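Side-chain contacts in diaminopimelate decarboxylase (PDB 7JPJ), which probably catalyses the pyridoxal 5'-phosphate-dependent decarboxylation of diaminopimelate to lysine, the last step of lysine biosynthesis: residues V353-E358 with N405-A410; T401-S406 with S431-N436. All coordinates share one frame; numbering follows the deposited sequence.

Contact 1 (V353-E358 with N405-A410); sequences VGHCCE and NSFPEA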
ATOM      1  N   VAL A 353       3.126  -2.230  16.918  1.00 16.21           N
ATOM      2  CA  VAL A 353       3.364  -2.972  15.687  1.00 16.17           C
ATOM      3  C   VAL A 353       2.041  -3.519  15.167  1.00 15.75           C
ATOM      4  O   VAL A 353       1.061  -3.672  15.902  1.00 15.56           O
ATOM      5  CB  VAL A 353       4.381  -4.117  15.873  1.00 16.65           C
ATOM      6  CG1 VAL A 353       5.713  -3.577  16.380  1.00 17.21           C
ATOM      7  CG2 VAL A 353       3.826  -5.178  16.810  1.00 16.69           C
ATOM      8  N   GLY A 354       2.029  -3.825  13.863  1.00 17.40           N
ATOM      9  CA  GLY A 354       0.849  -4.359  13.222  1.00 16.67           C
ATOM     10  C   GLY A 354       0.818  -5.879  13.200  1.00 17.78           C
ATOM     11  O   GLY A 354       1.786  -6.556  13.541  1.00 19.20           O
ATOM     12  N   HIS A 355      -0.328  -6.412  12.773  1.00 16.39           N
ATOM     13  CA  HIS A 355      -0.554  -7.851  12.772  1.00 16.85           C
ATOM     14  C   HIS A 355       0.006  -8.556  11.542  1.00 17.35           C
ATOM     15  O   HIS A 355      -0.049  -9.789  11.483  1.00 17.92           O
ATOM     16  CB  HIS A 355      -2.055  -8.148  12.899  1.00 16.83           C
ATOM     17  CG  HIS A 355      -2.885  -7.598  11.778  1.00 16.68           C
ATOM     18  ND1 HIS A 355      -4.226  -7.886  11.637  1.00 16.83           N
ATOM     19  CD2 HIS A 355      -2.569  -6.774  10.750  1.00 16.55           C
ATOM     20  CE1 HIS A 355      -4.698  -7.266  10.570  1.00 16.77           C
ATOM     21  NE2 HIS A 355      -3.714  -6.585  10.014  1.00 16.60           N
ATOM     22  N   CYS A 356       0.539  -7.826  10.565  1.00 18.40           N
ATOM     23  CA  CYS A 356       1.093  -8.464   9.377  1.00 20.40           C
ATOM     24  C   CYS A 356       2.458  -9.061   9.680  1.00 21.37           C
ATOM     25  O   CYS A 356       3.270  -8.467  10.393  1.00 20.87           O
ATOM     26  CB  CYS A 356       1.212  -7.468   8.225  1.00 19.89           C
ATOM     27  SG  CYS A 356      -0.350  -6.773   7.681  1.00 18.83           S
ATOM     28  N   CYS A 357       2.710 -10.245   9.125  1.00 22.91           N
ATOM     29  CA  CYS A 357       4.000 -10.915   9.283  1.00 23.65           C
ATOM     30  C   CYS A 357       5.014 -10.246   8.353  1.00 23.31           C
ATOM     31  O   CYS A 357       5.429 -10.784   7.325  1.00 23.79           O
ATOM     32  CB  CYS A 357       3.863 -12.405   9.005  1.00 24.42           C
ATOM     33  SG  CYS A 357       5.330 -13.379   9.404  1.00 24.97           S
ATOM     34  N   GLU A 358       5.405  -9.031   8.733  1.00 23.16           N
ATOM     35  CA  GLU A 358       6.338  -8.241   7.939  1.00 22.59           C
ATOM     36  C   GLU A 358       7.057  -7.265   8.856  1.00 21.87           C
ATOM     37  O   GLU A 358       6.415  -6.596   9.670  1.00 21.19           O
ATOM     38  CB  GLU A 358       5.607  -7.491   6.824  1.00 22.15           C
ATOM     39  CG  GLU A 358       6.455  -6.456   6.117  1.00 21.56           C
ATOM     40  CD  GLU A 358       6.385  -6.588   4.612  1.00 22.24           C
ATOM     41  OE1 GLU A 358       6.218  -7.728   4.123  1.00 23.29           O
ATOM     42  OE2 GLU A 358       6.492  -5.551   3.921  1.00 21.65           O
ATOM     43  N   ASN A 405      -1.675 -10.576   3.715  1.00 20.51           N
ATOM     44  CA  ASN A 405      -1.811 -11.649   4.702  1.00 20.67           C
ATOM     45  C   ASN A 405      -3.229 -12.205   4.739  1.00 20.51           C
ATOM     46  O   ASN A 405      -3.602 -12.898   5.692  1.00 20.61           O
ATOM     47  CB  ASN A 405      -1.394 -11.190   6.107  1.00 20.51           C
ATOM     48  CG  ASN A 405       0.106 -11.185   6.307  1.00 20.89           C
ATOM     49  OD1 ASN A 405       0.609 -11.684   7.313  1.00 21.14           O
ATOM     50  ND2 ASN A 405       0.832 -10.618   5.350  1.00 21.02           N
ATOM     51  N   SER A 406      -4.023 -11.885   3.714  1.00 20.32           N
ATOM     52  CA  SER A 406      -5.412 -12.315   3.558  1.00 20.22           C
ATOM     53  C   SER A 406      -6.327 -11.772   4.653  1.00 19.80           C
ATOM     54  O   SER A 406      -7.387 -12.347   4.920  1.00 19.82           O
ATOM     55  CB  SER A 406      -5.515 -13.843   3.486  1.00 20.72           C
ATOM     56  OG  SER A 406      -5.104 -14.315   2.214  1.00 21.14           O
ATOM     57  N   PHE A 407      -5.953 -10.665   5.288  1.00 19.49           N
ATOM     58  CA  PHE A 407      -6.829 -10.059   6.280  1.00 19.16           C
ATOM     59  C   PHE A 407      -7.995  -9.358   5.584  1.00 18.92           C
ATOM     60  O   PHE A 407      -7.799  -8.678   4.571  1.00 18.88           O
ATOM     61  CB  PHE A 407      -6.058  -9.063   7.150  1.00 18.97           C
ATOM     62  CG  PHE A 407      -5.252  -9.705   8.246  1.00 19.23           C
ATOM     63  CD1 PHE A 407      -5.876 -10.417   9.259  1.00 19.37           C
ATOM     64  CD2 PHE A 407      -3.870  -9.600   8.262  1.00 19.43           C
ATOM     65  CE1 PHE A 407      -5.137 -11.010  10.268  1.00 19.71           C
ATOM     66  CE2 PHE A 407      -3.125 -10.189   9.267  1.00 19.76           C
ATOM     67  CZ  PHE A 407      -3.760 -10.896  10.270  1.00 19.90           C
ATOM     68  N   PRO A 408      -9.215  -9.504   6.092  1.00 18.85           N
ATOM     69  CA  PRO A 408     -10.361  -8.868   5.436  1.00 18.71           C
ATOM     70  C   PRO A 408     -10.311  -7.356   5.562  1.00 18.44           C
ATOM     71  O   PRO A 408      -9.720  -6.803   6.494  1.00 18.30           O
ATOM     72  CB  PRO A 408     -11.566  -9.444   6.187  1.00 18.76           C
ATOM     73  CG  PRO A 408     -11.025  -9.833   7.517  1.00 18.82           C
ATOM     74  CD  PRO A 408      -9.618 -10.295   7.266  1.00 19.00           C
ATOM     75  N   GLU A 409     -10.948  -6.687   4.602  1.00 18.86           N
ATOM     76  CA  GLU A 409     -11.058  -5.234   4.638  1.00 18.92           C
ATOM     77  C   GLU A 409     -11.905  -4.801   5.829  1.00 19.99           C
ATOM     78  O   GLU A 409     -13.038  -5.262   6.000  1.00 20.56           O
ATOM     79  CB  GLU A 409     -11.662  -4.714   3.335  1.00 18.87           C
ATOM     80  CG  GLU A 409     -11.168  -3.332   2.932  1.00 20.04           C
ATOM     81  CD  GLU A 409     -11.854  -2.796   1.684  1.00 21.48           C
ATOM     82  OE1 GLU A 409     -12.516  -3.588   0.976  1.00 20.02           O
ATOM     83  OE2 GLU A 409     -11.719  -1.584   1.403  1.00 23.41           O
ATOM     84  N   ALA A 410     -11.355  -3.906   6.648  1.00 18.92           N
ATOM     85  CA  ALA A 410     -12.019  -3.499   7.877  1.00 18.46           C
ATOM     86  C   ALA A 410     -13.332  -2.776   7.575  1.00 18.74           C
ATOM     87  O   ALA A 410     -13.460  -2.099   6.550  1.00 20.49           O
ATOM     88  CB  ALA A 410     -11.108  -2.594   8.703  1.00 18.52           C
TER

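Contact 2 (T401-S406 with S431-N436); sequences TKNYNS and SQIYEN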
ATOM      1  N   THR A 401      -2.876  -1.381   2.020  1.00 17.32           N
ATOM      2  CA  THR A 401      -2.621  -2.711   1.468  1.00 18.78           C
ATOM      3  C   THR A 401      -3.610  -3.721   2.049  1.00 19.33           C
ATOM      4  O   THR A 401      -3.251  -4.657   2.761  1.00 19.23           O
ATOM      5  CB  THR A 401      -1.177  -3.127   1.727  1.00 18.37           C
ATOM      6  OG1 THR A 401      -0.895  -3.045   3.129  1.00 17.04           O
ATOM      7  CG2 THR A 401      -0.227  -2.217   0.975  1.00 18.11           C
ATOM      8  N   LYS A 402      -4.884  -3.500   1.729  1.00 18.02           N
ATOM      9  CA  LYS A 402      -5.932  -4.419   2.143  1.00 18.12           C
ATOM     10  C   LYS A 402      -5.676  -5.808   1.570  1.00 19.00           C
ATOM     11  O   LYS A 402      -5.102  -5.964   0.489  1.00 19.98           O
ATOM     12  CB  LYS A 402      -7.300  -3.905   1.688  1.00 18.51           C
ATOM     13  CG  LYS A 402      -7.494  -3.920   0.180  1.00 19.97           C
ATOM     14  CD  LYS A 402      -8.853  -3.376  -0.226  1.00 20.31           C
ATOM     15  CE  LYS A 402      -8.816  -1.866  -0.361  1.00 20.49           C
ATOM     16  NZ  LYS A 402     -10.078  -1.328  -0.941  1.00 21.29           N
ATOM     17  N   ASN A 403      -6.087  -6.824   2.328  1.00 16.47           N
ATOM     18  CA  ASN A 403      -6.021  -8.240   1.978  1.00 17.33           C
ATOM     19  C   ASN A 403      -4.598  -8.789   1.956  1.00 17.52           C
ATOM     20  O   ASN A 403      -4.413  -9.973   1.646  1.00 18.36           O
ATOM     21  CB  ASN A 403      -6.709  -8.535   0.636  1.00 18.51           C
ATOM     22  CG  ASN A 403      -8.137  -8.019   0.592  1.00 18.50           C
ATOM     23  OD1 ASN A 403      -8.591  -7.493  -0.424  1.00 19.12           O
ATOM     24  ND2 ASN A 403      -8.850  -8.161   1.702  1.00 17.93           N
ATOM     25  N   TYR A 404      -3.588  -7.981   2.273  1.00 18.43           N
ATOM     26  CA  TYR A 404      -2.267  -8.520   2.565  1.00 18.61           C
ATOM     27  C   TYR A 404      -2.352  -9.427   3.785  1.00 18.04           C
ATOM     28  O   TYR A 404      -3.025  -9.102   4.769  1.00 16.95           O
ATOM     29  CB  TYR A 404      -1.277  -7.382   2.812  1.00 17.96           C
ATOM     30  CG  TYR A 404       0.143  -7.829   3.071  1.00 17.90           C
ATOM     31  CD1 TYR A 404       0.703  -8.880   2.356  1.00 18.70           C
ATOM     32  CD2 TYR A 404       0.927  -7.195   4.028  1.00 16.84           C
ATOM     33  CE1 TYR A 404       2.001  -9.289   2.587  1.00 18.70           C
ATOM     34  CE2 TYR A 404       2.230  -7.597   4.265  1.00 17.05           C
ATOM     35  CZ  TYR A 404       2.760  -8.648   3.541  1.00 18.02           C
ATOM     36  OH  TYR A 404       4.054  -9.056   3.772  1.00 18.46           O
ATOM     37  N   ASN A 405      -1.675 -10.576   3.715  1.00 20.51           N
ATOM     38  CA  ASN A 405      -1.811 -11.649   4.702  1.00 20.67           C
ATOM     39  C   ASN A 405      -3.229 -12.205   4.739  1.00 20.51           C
ATOM     40  O   ASN A 405      -3.602 -12.898   5.692  1.00 20.61           O
ATOM     41  CB  ASN A 405      -1.394 -11.190   6.107  1.00 20.51           C
ATOM     42  CG  ASN A 405       0.106 -11.185   6.307  1.00 20.89           C
ATOM     43  OD1 ASN A 405       0.609 -11.684   7.313  1.00 21.14           O
ATOM     44  ND2 ASN A 405       0.832 -10.618   5.350  1.00 21.02           N
ATOM     45  N   SER A 406      -4.023 -11.885   3.714  1.00 20.32           N
ATOM     46  CA  SER A 406      -5.412 -12.315   3.558  1.00 20.22           C
ATOM     47  C   SER A 406      -6.327 -11.772   4.653  1.00 19.80           C
ATOM     48  O   SER A 406      -7.387 -12.347   4.920  1.00 19.82           O
ATOM     49  CB  SER A 406      -5.515 -13.843   3.486  1.00 20.72           C
ATOM     50  OG  SER A 406      -5.104 -14.315   2.214  1.00 21.14           O
ATOM     51  N   SER A 431     -14.092 -15.268   1.712  1.00 20.92           N
ATOM     52  CA  SER A 431     -14.343 -15.731   0.351  1.00 21.33           C
ATOM     53  C   SER A 431     -14.431 -14.573  -0.640  1.00 21.14           C
ATOM     54  O   SER A 431     -14.152 -14.758  -1.829  1.00 21.75           O
ATOM     55  CB  SER A 431     -15.617 -16.578   0.313  1.00 21.75           C
ATOM     56  OG  SER A 431     -16.737 -15.809  -0.098  1.00 24.44           O
ATOM     57  N   GLN A 432     -14.796 -13.374  -0.177  1.00 20.72           N
ATOM     58  CA  GLN A 432     -14.828 -12.214  -1.064  1.00 20.62           C
ATOM     59  C   GLN A 432     -13.440 -11.786  -1.524  1.00 20.54           C
ATOM     60  O   GLN A 432     -13.323 -11.111  -2.552  1.00 20.68           O
ATOM     61  CB  GLN A 432     -15.510 -11.032  -0.377  1.00 20.25           C
ATOM     62  CG  GLN A 432     -17.022 -11.086  -0.373  1.00 20.42           C
ATOM     63  CD  GLN A 432     -17.623 -10.015   0.512  1.00 20.09           C
ATOM     64  OE1 GLN A 432     -17.231  -9.863   1.669  1.00 19.79           O
ATOM     65  NE2 GLN A 432     -18.569  -9.256  -0.032  1.00 20.22           N
ATOM     66  N   ILE A 433     -12.392 -12.157  -0.786  1.00 20.40           N
ATOM     67  CA  ILE A 433     -11.041 -11.735  -1.136  1.00 20.38           C
ATOM     68  C   ILE A 433     -10.584 -12.398  -2.433  1.00 20.91           C
ATOM     69  O   ILE A 433      -9.904 -11.773  -3.256  1.00 21.02           O
ATOM     70  CB  ILE A 433     -10.075 -12.029   0.027  1.00 20.22           C
ATOM     71  CG1 ILE A 433     -10.565 -11.356   1.311  1.00 19.76           C
ATOM     72  CG2 ILE A 433      -8.669 -11.565  -0.310  1.00 20.29           C
ATOM     73  CD1 ILE A 433      -9.671 -11.593   2.508  1.00 19.67           C
ATOM     74  N   TYR A 434     -10.945 -13.664  -2.641  1.00 21.32           N
ATOM     75  CA  TYR A 434     -10.571 -14.385  -3.853  1.00 21.90           C
ATOM     76  C   TYR A 434     -11.802 -14.821  -4.641  1.00 22.28           C
ATOM     77  O   TYR A 434     -11.823 -15.889  -5.255  1.00 22.86           O
ATOM     78  CB  TYR A 434      -9.680 -15.585  -3.533  1.00 22.27           C
ATOM     79  CG  TYR A 434     -10.144 -16.471  -2.393  1.00 22.26           C
ATOM     80  CD1 TYR A 434     -11.012 -17.533  -2.617  1.00 22.67           C
ATOM     81  CD2 TYR A 434      -9.682 -16.268  -1.099  1.00 21.94           C
ATOM     82  CE1 TYR A 434     -11.426 -18.351  -1.581  1.00 22.76           C
ATOM     83  CE2 TYR A 434     -10.091 -17.081  -0.056  1.00 22.03           C
ATOM     84  CZ  TYR A 434     -10.961 -18.121  -0.304  1.00 22.44           C
ATOM     85  OH  TYR A 434     -11.367 -18.932   0.733  1.00 22.62           O
ATOM     86  N   GLU A 435     -12.840 -13.984  -4.647  1.00 22.02           N
ATOM     87  CA  GLU A 435     -14.075 -14.297  -5.354  1.00 22.40           C
ATOM     88  C   GLU A 435     -13.964 -14.139  -6.867  1.00 22.92           C
ATOM     89  O   GLU A 435     -14.870 -14.573  -7.585  1.00 23.39           O
ATOM     90  CB  GLU A 435     -15.213 -13.416  -4.829  1.00 22.06           C
ATOM     91  CG  GLU A 435     -15.135 -11.971  -5.292  1.00 21.81           C
ATOM     92  CD  GLU A 435     -16.202 -11.092  -4.667  1.00 21.53           C
ATOM     93  OE1 GLU A 435     -17.202 -11.637  -4.150  1.00 21.59           O
ATOM     94  OE2 GLU A 435     -16.035  -9.854  -4.696  1.00 21.33           O
ATOM     95  N   ASN A 436     -12.891 -13.530  -7.370  1.00 22.91           N
ATOM     96  CA  ASN A 436     -12.687 -13.377  -8.804  1.00 23.48           C
ATOM     97  C   ASN A 436     -11.639 -14.337  -9.352  1.00 23.98           C
ATOM     98  O   ASN A 436     -11.280 -14.241 -10.530  1.00 24.53           O
ATOM     99  CB  ASN A 436     -12.302 -11.934  -9.134  1.00 23.31           C
ATOM    100  CG  ASN A 436     -13.476 -10.986  -9.034  1.00 23.10           C
ATOM    101  OD1 ASN A 436     -14.631 -11.409  -9.047  1.00 23.19           O
ATOM    102  ND2 ASN A 436     -13.189  -9.695  -8.934  1.00 22.89           N
TER

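Contact 1 (V353-E358 with N405-A410)
In this fold-type III decarboxylase, the loop that leaves strand 347-353 of the mixed sheet carries Cys357, the predicted proton donor, and this loop meets Asn405 and Phe407 at the dimer interface. The imidazole of His355 and the phenyl ring of Phe407 reach toward each other from the two loops and form a face-to-face stack. Their centroids are 3.6 Å apart and their planes are nearly parallel. Each ring places an atom over the middle of the other, His355 CE1 over the phenyl and Phe407 CE2 over the imidazole. With CG between the backbone N and the carbonyl carbon (chi1 61°), the His355 ring lies over the phenyl face. Its rotation is further set by hydrogen bonds at both nitrogens: NE2 pairs with Thr317 OG1, and ND1 with Glu105 OE1 of the second subunit. The other face of Phe407 has the backbone O of Asn405 near its rim. Cys357, the centre of an inverse gamma turn, directs its carbonyl into a weak hydrogen bond with Lys60 NZ of the second subunit, the predicted cofactor lysine. Cys357 N donates to Asn405 OD1 over 3.1 Å, almost straight at 175°, with the nitrogen standing 39° out of the carboxamide's carbonyl plane.

Contact 2 (T401-S406 with S431-N436)
Ile433 lies flat against one face of the Asn403 carboxamide, the two side chains running antiparallel alongside one another. The CG2 methyl of Ile433 sits against the amide carbon, 3.7 Å from Asn403 CG, and is equally near CB. The other branch runs across the nitrogen end: Ile433 CG1 and CD1 are both 3.6 Å from Asn403 ND2. CD1 then reaches the backbone at Ser406, 3.4 Å from its O. This reach comes from an extended outer branch (chi2 180°) on a CG1 that stands anti to the carbonyl carbon (chi1 -56°). The contact is therefore one of hydrocarbon on a polar but buried group, whose hydrogen bonding is met elsewhere: Asn403 ND2 donates to Gln428 OE1 and to Phe407 O, and these bonds hold the amide's rotation while the isoleucine packs over its face. With an alanine here, both branches beyond CB would be gone, which would probably strip the Asn403 amide face and the Ser406 carbonyl of their hydrocarbon cover and open a gap between loop and helix. The loop's own shape brings these groups together. Asn403, with positive phi (70°), is the third residue of a type II turn from Thr401 to Tyr404, and its carbonyl accepts a 2.8 Å bond from Ser406 N. Ile433 belongs to the short, weakly bonded helix 430-433, which follows strand 421-423, whereas Asn403 and Ser406 lie in the loop between strands 386-390 and 412-415. Just beyond, Tyr434 OH bonds Asp91 OD2 of the second subunit, and Ser406 OG bonds Arg88 NH1 from that subunit's helix 83-91.

In the fold
Contacts 1 and 2 share Asn405 and Ser406, and their centres are about 11 Å apart. Two polar links tie them: Tyr404 OH and Glu358 OE1, 2.6 Å apart, probably form a hydrogen bond, and Lys402 NZ makes a 2.9 Å salt bridge with Glu409 OE2. Cys356 SG also packs on Tyr404 CD2 at 3.9 Å. Contact 1 contains the predicted proton donor Cys357, which Asn405 joins to the loop of contact 2; the Ile433 packing lies further off, the side chain of Ser406 being about 11 Å from that of Cys357. Both touch the second subunit, whose Lys60 comes close to Cys357, consistent with the active sites of this obligate dimer being built from both chains.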